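Hypothetical protein PH1789 (Pyrococcus horikoshii, PDB 1WR2) is of unknown function but belongs to the ATP-grasp superfamily, folding as a single chain with two antiparallel beta sheets flanked by helices. Local coordinates at residues T44-E47 with A48-Y51; L63-P66 with Q67-H70; E84-L87 with K88-E92. One frame throughout, in Å; residues are numbered along the deposited sequence.

Interaction 1: T44-E47 with A48-Y51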
loop_
_atom_site.group_PDB
_atom_site.type_symbol
_atom_site.label_atom_id
_atom_site.label_comp_id
_atom_site.label_asym_id
_atom_site.label_seq_id
_atom_site.Cartn_x
_atom_site.Cartn_y
_atom_site.Cartn_z
ATOM N N THR A 44 -19.099 -11.004 -2.033
ATOM C CA THR A 44 -19.742 -11.818 -3.074
ATOM C C THR A 44 -19.613 -11.111 -4.413
ATOM O O THR A 44 -19.274 -9.923 -4.467
ATOM C CB THR A 44 -21.256 -12.023 -2.815
ATOM O OG1 THR A 44 -21.933 -10.766 -2.914
ATOM C CG2 THR A 44 -21.500 -12.623 -1.430
ATOM N N LEU A 45 -19.884 -11.838 -5.495
ATOM C CA LEU A 45 -19.808 -11.256 -6.826
ATOM C C LEU A 45 -20.884 -10.181 -6.977
ATOM O O LEU A 45 -20.652 -9.146 -7.602
ATOM C CB LEU A 45 -19.975 -12.345 -7.893
ATOM C CG LEU A 45 -20.111 -11.904 -9.354
ATOM C CD1 LEU A 45 -18.952 -11.025 -9.770
ATOM C CD2 LEU A 45 -20.179 -13.151 -10.226
ATOM N N ASP A 46 -22.063 -10.421 -6.402
ATOM C CA ASP A 46 -23.130 -9.429 -6.478
ATOM C C ASP A 46 -22.655 -8.137 -5.827
ATOM O O ASP A 46 -22.843 -7.049 -6.371
ATOM C CB ASP A 46 -24.400 -9.918 -5.773
ATOM C CG ASP A 46 -25.173 -10.928 -6.598
ATOM O OD1 ASP A 46 -25.368 -10.684 -7.807
ATOM O OD2 ASP A 46 -25.593 -11.959 -6.035
ATOM N N GLU A 47 -22.031 -8.260 -4.660
ATOM C CA GLU A 47 -21.524 -7.089 -3.954
ATOM C C GLU A 47 -20.505 -6.336 -4.804
ATOM O O GLU A 47 -20.536 -5.108 -4.882
ATOM C CB GLU A 47 -20.876 -7.504 -2.634
ATOM C CG GLU A 47 -21.855 -7.667 -1.479
ATOM C CD GLU A 47 -21.158 -8.059 -0.193
ATOM O OE1 GLU A 47 -20.017 -7.596 0.032
ATOM O OE2 GLU A 47 -21.751 -8.816 0.602
ATOM N N ALA A 48 -19.604 -7.076 -5.440
ATOM C CA ALA A 48 -18.577 -6.470 -6.276
ATOM C C ALA A 48 -19.213 -5.697 -7.422
ATOM O O ALA A 48 -18.774 -4.603 -7.765
ATOM C CB ALA A 48 -17.641 -7.542 -6.819
ATOM N N LEU A 49 -20.253 -6.270 -8.019
ATOM C CA LEU A 49 -20.929 -5.612 -9.126
ATOM C C LEU A 49 -21.511 -4.271 -8.675
ATOM O O LEU A 49 -21.450 -3.283 -9.411
ATOM C CB LEU A 49 -22.027 -6.522 -9.684
ATOM C CG LEU A 49 -21.518 -7.797 -10.361
ATOM C CD1 LEU A 49 -22.694 -8.654 -10.790
ATOM C CD2 LEU A 49 -20.645 -7.428 -11.569
ATOM N N GLU A 50 -22.062 -4.242 -7.462
ATOM C CA GLU A 50 -22.638 -3.022 -6.897
ATOM C C GLU A 50 -21.561 -1.966 -6.676
ATOM O O GLU A 50 -21.698 -0.826 -7.124
ATOM C CB GLU A 50 -23.301 -3.312 -5.548
ATOM C CG GLU A 50 -24.510 -4.224 -5.593
ATOM C CD GLU A 50 -25.154 -4.383 -4.220
ATOM O OE1 GLU A 50 -24.506 -4.953 -3.312
ATOM O OE2 GLU A 50 -26.307 -3.929 -4.051
ATOM N N TYR A 51 -20.498 -2.352 -5.969
ATOM C CA TYR A 51 -19.386 -1.447 -5.676
ATOM C C TYR A 51 -18.740 -0.918 -6.952
ATOM O O TYR A 51 -18.308 0.233 -7.001
ATOM C CB TYR A 51 -18.315 -2.148 -4.833
ATOM C CG TYR A 51 -18.746 -2.528 -3.430
ATOM C CD1 TYR A 51 -19.456 -1.633 -2.631
ATOM C CD2 TYR A 51 -18.394 -3.762 -2.883
ATOM C CE1 TYR A 51 -19.801 -1.958 -1.314
ATOM C CE2 TYR A 51 -18.731 -4.097 -1.570
ATOM C CZ TYR A 51 -19.434 -3.190 -0.792
ATOM O OH TYR A 51 -19.756 -3.504 0.511
#

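Interaction 2: L63-P66 with Q67-H70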
loop_
_atom_site.group_PDB
_atom_site.type_symbol
_atom_site.label_atom_id
_atom_site.label_comp_id
_atom_site.label_asym_id
_atom_site.label_seq_id
_atom_site.Cartn_x
_atom_site.Cartn_y
_atom_site.Cartn_z
ATOM N N LEU A 63 -7.928 -10.153 -4.940
ATOM C CA LEU A 63 -8.364 -11.128 -3.953
ATOM C C LEU A 63 -7.634 -10.934 -2.637
ATOM O O LEU A 63 -6.401 -10.809 -2.602
ATOM C CB LEU A 63 -8.141 -12.553 -4.465
ATOM C CG LEU A 63 -8.667 -13.661 -3.558
ATOM C CD1 LEU A 63 -9.137 -14.830 -4.401
ATOM C CD2 LEU A 63 -7.585 -14.079 -2.577
ATOM N N MET A 64 -8.401 -10.915 -1.553
ATOM C CA MET A 64 -7.839 -10.738 -0.218
ATOM C C MET A 64 -7.755 -12.078 0.499
ATOM O O MET A 64 -8.757 -12.767 0.663
ATOM C CB MET A 64 -8.707 -9.772 0.592
ATOM C CG MET A 64 -8.729 -8.343 0.048
ATOM S SD MET A 64 -7.132 -7.497 0.231
ATOM C CE MET A 64 -6.434 -7.649 -1.406
ATOM N N SER A 65 -6.548 -12.443 0.916
ATOM C CA SER A 65 -6.312 -13.694 1.624
ATOM C C SER A 65 -5.011 -13.605 2.406
ATOM O O SER A 65 -3.971 -13.241 1.854
ATOM C CB SER A 65 -6.210 -14.868 0.646
ATOM O OG SER A 65 -5.854 -16.053 1.341
ATOM N N PRO A 66 -5.049 -13.943 3.701
ATOM C CA PRO A 66 -3.852 -13.897 4.543
ATOM C C PRO A 66 -2.781 -14.848 4.015
ATOM O O PRO A 66 -1.601 -14.691 4.318
ATOM C CB PRO A 66 -4.369 -14.334 5.910
ATOM C CG PRO A 66 -5.837 -13.975 5.869
ATOM C CD PRO A 66 -6.223 -14.377 4.478
ATOM N N GLN A 67 -3.196 -15.836 3.225
ATOM C CA GLN A 67 -2.260 -16.816 2.669
ATOM C C GLN A 67 -1.680 -16.384 1.332
ATOM O O GLN A 67 -0.722 -16.982 0.842
ATOM C CB GLN A 67 -2.935 -18.178 2.478
ATOM C CG GLN A 67 -3.288 -18.902 3.755
ATOM C CD GLN A 67 -4.296 -18.143 4.590
ATOM O OE1 GLN A 67 -5.351 -17.744 4.099
ATOM N NE2 GLN A 67 -3.974 -17.942 5.867
ATOM N N ILE A 68 -2.267 -15.352 0.737
ATOM C CA ILE A 68 -1.805 -14.863 -0.552
ATOM C C ILE A 68 -1.458 -13.385 -0.446
ATOM O O ILE A 68 -2.214 -12.527 -0.900
ATOM C CB ILE A 68 -2.888 -15.052 -1.630
ATOM C CG1 ILE A 68 -3.425 -16.485 -1.583
ATOM C CG2 ILE A 68 -2.311 -14.753 -3.001
ATOM C CD1 ILE A 68 -4.551 -16.745 -2.546
ATOM N N LEU A 69 -0.310 -13.091 0.153
ATOM C CA LEU A 69 0.131 -11.713 0.323
ATOM C C LEU A 69 0.749 -11.131 -0.955
ATOM O O LEU A 69 0.558 -9.957 -1.265
ATOM C CB LEU A 69 1.129 -11.628 1.479
ATOM C CG LEU A 69 0.626 -12.135 2.837
ATOM C CD1 LEU A 69 1.791 -12.157 3.826
ATOM C CD2 LEU A 69 -0.509 -11.253 3.352
ATOM N N HIS A 70 1.490 -11.951 -1.693
ATOM C CA HIS A 70 2.109 -11.508 -2.940
ATOM C C HIS A 70 1.107 -11.743 -4.071
ATOM O O HIS A 70 1.201 -12.715 -4.825
ATOM C CB HIS A 70 3.395 -12.293 -3.200
ATOM C CG HIS A 70 4.218 -11.750 -4.327
ATOM N ND1 HIS A 70 5.374 -12.360 -4.766
ATOM C CD2 HIS A 70 4.065 -10.643 -5.093
ATOM C CE1 HIS A 70 5.897 -11.653 -5.751
ATOM N NE2 HIS A 70 5.122 -10.605 -5.970
HETATM O O HOH W 1 -4.448 -11.032 -0.585
#

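Interaction 3: E84-L87 with K88-E92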
loop_
_atom_site.group_PDB
_atom_site.type_symbol
_atom_site.label_atom_id
_atom_site.label_comp_id
_atom_site.label_asym_id
_atom_site.label_seq_id
_atom_site.Cartn_x
_atom_site.Cartn_y
_atom_site.Cartn_z
ATOM N N GLU A 84 -19.441 -5.048 -16.471
ATOM C CA GLU A 84 -20.005 -6.091 -15.628
ATOM C C GLU A 84 -19.725 -7.528 -16.078
ATOM O O GLU A 84 -19.491 -8.401 -15.246
ATOM C CB GLU A 84 -21.512 -5.860 -15.497
ATOM C CG GLU A 84 -22.221 -6.820 -14.564
ATOM C CD GLU A 84 -23.625 -6.358 -14.216
ATOM O OE1 GLU A 84 -23.757 -5.281 -13.585
ATOM O OE2 GLU A 84 -24.591 -7.071 -14.573
ATOM N N GLU A 85 -19.750 -7.776 -17.385
ATOM C CA GLU A 85 -19.492 -9.119 -17.906
ATOM C C GLU A 85 -18.047 -9.512 -17.635
ATOM O O GLU A 85 -17.762 -10.636 -17.220
ATOM C CB GLU A 85 -19.756 -9.176 -19.416
ATOM C CG GLU A 85 -21.198 -8.876 -19.834
ATOM C CD GLU A 85 -21.630 -7.451 -19.512
ATOM O OE1 GLU A 85 -20.903 -6.509 -19.893
ATOM O OE2 GLU A 85 -22.699 -7.273 -18.884
ATOM N N GLU A 86 -17.136 -8.579 -17.876
ATOM C CA GLU A 86 -15.719 -8.817 -17.651
ATOM C C GLU A 86 -15.403 -8.977 -16.160
ATOM O O GLU A 86 -14.515 -9.739 -15.787
ATOM C CB GLU A 86 -14.901 -7.672 -18.258
ATOM C CG GLU A 86 -13.468 -7.585 -17.759
ATOM C CD GLU A 86 -12.559 -6.804 -18.694
ATOM O OE1 GLU A 86 -12.961 -5.712 -19.160
ATOM O OE2 GLU A 86 -11.432 -7.290 -18.952
ATOM N N LEU A 87 -16.134 -8.258 -15.311
ATOM C CA LEU A 87 -15.921 -8.347 -13.868
ATOM C C LEU A 87 -16.335 -9.735 -13.384
ATOM O O LEU A 87 -15.682 -10.314 -12.522
ATOM C CB LEU A 87 -16.732 -7.258 -13.136
ATOM C CG LEU A 87 -16.422 -7.001 -11.653
ATOM C CD1 LEU A 87 -16.906 -5.609 -11.248
ATOM C CD2 LEU A 87 -17.080 -8.060 -10.799
ATOM N N LYS A 88 -17.414 -10.271 -13.954
ATOM C CA LYS A 88 -17.905 -11.594 -13.573
ATOM C C LYS A 88 -16.907 -12.684 -13.934
ATOM O O LYS A 88 -16.764 -13.666 -13.205
ATOM C CB LYS A 88 -19.241 -11.897 -14.261
ATOM C CG LYS A 88 -20.396 -11.016 -13.821
ATOM C CD LYS A 88 -21.674 -11.360 -14.584
ATOM C CE LYS A 88 -22.871 -10.557 -14.078
ATOM N NZ LYS A 88 -24.104 -10.819 -14.883
ATOM N N LYS A 89 -16.218 -12.513 -15.058
ATOM C CA LYS A 89 -15.247 -13.505 -15.500
ATOM C C LYS A 89 -13.916 -13.367 -14.755
ATOM O O LYS A 89 -13.270 -14.365 -14.441
ATOM C CB LYS A 89 -15.039 -13.403 -17.019
ATOM C CG LYS A 89 -14.163 -12.248 -17.500
ATOM C CD LYS A 89 -14.345 -12.024 -19.006
ATOM C CE LYS A 89 -13.124 -11.380 -19.656
ATOM N NZ LYS A 89 -12.692 -10.128 -18.984
ATOM N N LYS A 90 -13.508 -12.133 -14.466
ATOM C CA LYS A 90 -12.260 -11.912 -13.738
ATOM C C LYS A 90 -12.423 -12.325 -12.281
ATOM O O LYS A 90 -11.456 -12.690 -11.614
ATOM C CB LYS A 90 -11.837 -10.449 -13.840
ATOM C CG LYS A 90 -11.364 -10.075 -15.230
ATOM C CD LYS A 90 -10.231 -10.990 -15.662
ATOM C CE LYS A 90 -9.883 -10.799 -17.133
ATOM N NZ LYS A 90 -8.734 -11.660 -17.523
ATOM N N TRP A 91 -13.657 -12.271 -11.795
ATOM C CA TRP A 91 -13.948 -12.680 -10.434
ATOM C C TRP A 91 -13.701 -14.189 -10.356
ATOM O O TRP A 91 -13.135 -14.688 -9.383
ATOM C CB TRP A 91 -15.402 -12.353 -10.083
ATOM C CG TRP A 91 -15.847 -12.941 -8.775
ATOM C CD1 TRP A 91 -16.158 -14.251 -8.522
ATOM C CD2 TRP A 91 -15.976 -12.252 -7.528
ATOM N NE1 TRP A 91 -16.470 -14.414 -7.195
ATOM C CE2 TRP A 91 -16.366 -13.203 -6.563
ATOM C CE3 TRP A 91 -15.797 -10.919 -7.132
ATOM C CZ2 TRP A 91 -16.580 -12.867 -5.225
ATOM C CZ3 TRP A 91 -16.011 -10.586 -5.798
ATOM C CH2 TRP A 91 -16.397 -11.557 -4.864
ATOM N N GLU A 92 -14.118 -14.911 -11.392
ATOM C CA GLU A 92 -13.922 -16.357 -11.430
ATOM C C GLU A 92 -12.437 -16.680 -11.561
ATOM O O GLU A 92 -11.925 -17.579 -10.899
ATOM C CB GLU A 92 -14.688 -16.977 -12.609
ATOM C CG GLU A 92 -16.205 -17.015 -12.436
ATOM C CD GLU A 92 -16.911 -17.693 -13.607
ATOM O OE1 GLU A 92 -16.803 -17.182 -14.746
ATOM O OE2 GLU A 92 -17.573 -18.736 -13.389
#

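Interaction 1: T44-E47 with A48-Y51
Leu45 and Leu49, one turn apart at the start of helix 45-55, supply the apolar part of this local contact. The methyl CD1 of Leu45 lies 4.2 Å from the branch carbon CG of Leu49, and the two side chains cross at a slant. Leu45 swings its CG opposite its own backbone N (chi1 172°), whereas Leu49 holds CG on the N side, and a methyl of the first meets the branch point of the second.

The hydrogen bonds are those of a first helical turn. Ala48 N donates to Thr44 O at 3.0 Å, and the same i to i+4 pattern carries on through Leu49, Glu50 and Tyr51, the last bonding Glu47 O nearly straight, with an N-H...O angle of 175°. Thr44 is the N-cap: its OG1 accepts from Glu47 N over 3.1 Å, giving a partner to one of the amides that the helix leaves without a backbone acceptor. Glu47 does not complete a capping box; its OE1 instead accepts from the backbone N of Lys43, one residue before the cap.

A looser pairing joins Glu47 and Tyr51, whose side chains run alongside each other in the same direction. The carboxylate plane stands almost perpendicular to the ring, at 84°, and Glu47 OE1 lies 4.1 Å from Tyr51 CE2, a loose contact.

Two neighbouring elements take up part of the helix surface. Glu47, Ala48 and Tyr51 reach strand 40-42 through Ala42, while Leu45 and Leu49 rest on Leu87 of helix 84-101 and Ala48 meets Trp91 of that helix.

Interaction 2: L63-P66 with Q67-H70
A type I beta turn from Ser65 to Ile68, reinforced by an ST turn, takes the chain out of strand 59-64 of the smaller antiparallel sheet and leads it toward helix 71-74. The turn is closed by Ile68 N donating to Ser65 O at 2.9 Å, the donor standing well above the carbonyl plane. Inside it, Ser65 OG accepts from Gln67 N over a longer 3.3 Å. The serine can do this because its OG lies opposite the backbone N (chi1 174°), beside the carbonyl carbon and hence on the side of the advancing chain. The same hydroxyl is also hydrogen-bonded to Glu106 O, so this buried group ties the turn to a second piece of chain.

Gln67 folds back at chi2 (63°), bringing its amide over the pyrrolidine of Pro66. Gln67 NE2 comes within 3.6 Å of Pro66 CB, and Gln67 OE1 lies 3.5 Å from Pro66 CD while accepting the N-H of Glu106. The two bonds to Glu106 fix both polar side chains of the turn against the same partner.

On the apolar side, Leu63 and Ile68 meet at about a right angle, methyl to methyl, and both reach Ala98 of helix 84-101. Ile68 CD1 approaches Leu63 CD2 to 4.0 Å.

A water bridges the strand end and the turn. It accepts from Ser65 N at 2.9 Å and is placed to donate to Leu63 O (2.8 Å) and Ile68 O (2.7 Å), though it has more acceptors within reach than protons.

Interaction 3: E84-L87 with K88-E92
Glu84 and Lys88 pair one helical turn apart at the start of helix 84-101, a textbook i to i+4 arrangement of acid before base. Both chains are extended. Lys88 keeps CG beside its backbone N (chi1 -66°), which sends the lysine back toward the helix start, over the carbonyl of Glu84: its CG passes 3.1 Å from Glu84 O. At the far end Lys88 NZ stands 3.8 Å from Glu84 OE2, a long salt bridge, while the aliphatic parts meet where Lys88 CE comes within 3.8 Å of Glu84 CG.

Glu86 is approached by two lysines. Lys89 wedges its CG between its own backbone N and carbonyl carbon (chi1 77°), then bends at its last torsion so that NZ turns toward the glutamate. The resulting salt bridge, with Lys89 NZ 3.1 Å from Glu86 OE2, is weak as a hydrogen bond, and its detail is doubtful because NZ is modelled too close to Glu86 CG. The firmer polar partner of Glu86 is Lys82, whose backbone N-H bonds OE1. The bent chain of Lys90 touches Glu86 through carbon alone, Lys90 CG lying 4.1 Å from Glu86 CG; the lysine's ammonium goes on to a salt bridge with Glu93.

Backbone bonds carry the helix beneath these chains, with Lys90 N reaching Glu86 O at 2.9 Å and Trp91 N reaching Leu87 O.

Leu87 and Trp91 are on the face of the helix that turns to helix 45-55, where Leu87 also meets Ala52. Glu84 and Leu87 touch Tyr57 in the loop that follows that helix, and Glu86, Leu87 and Lys90 pack on Ile81 of strand 77-81.

All three contacts are local, yet they differ with their place in the fold. Interactions 1 and 3 are surface contacts on neighbouring helices, their centres about 10 Å apart, and they touch: Trp91 lies against Thr44, Leu45 and Ala48, and Leu49 CD2 comes within 3.4 Å of Glu84 CG. Interaction 1 combines capping with apolar packing, whereas interaction 3 sets glutamates against lysines. Interaction 2 is partly buried and nearer the chain's centre, and relies on a turn, neutral polar groups and a bound water. It touches neither of the others, but Leu63 and Ile68 pack on a later part of the helix that begins in interaction 3.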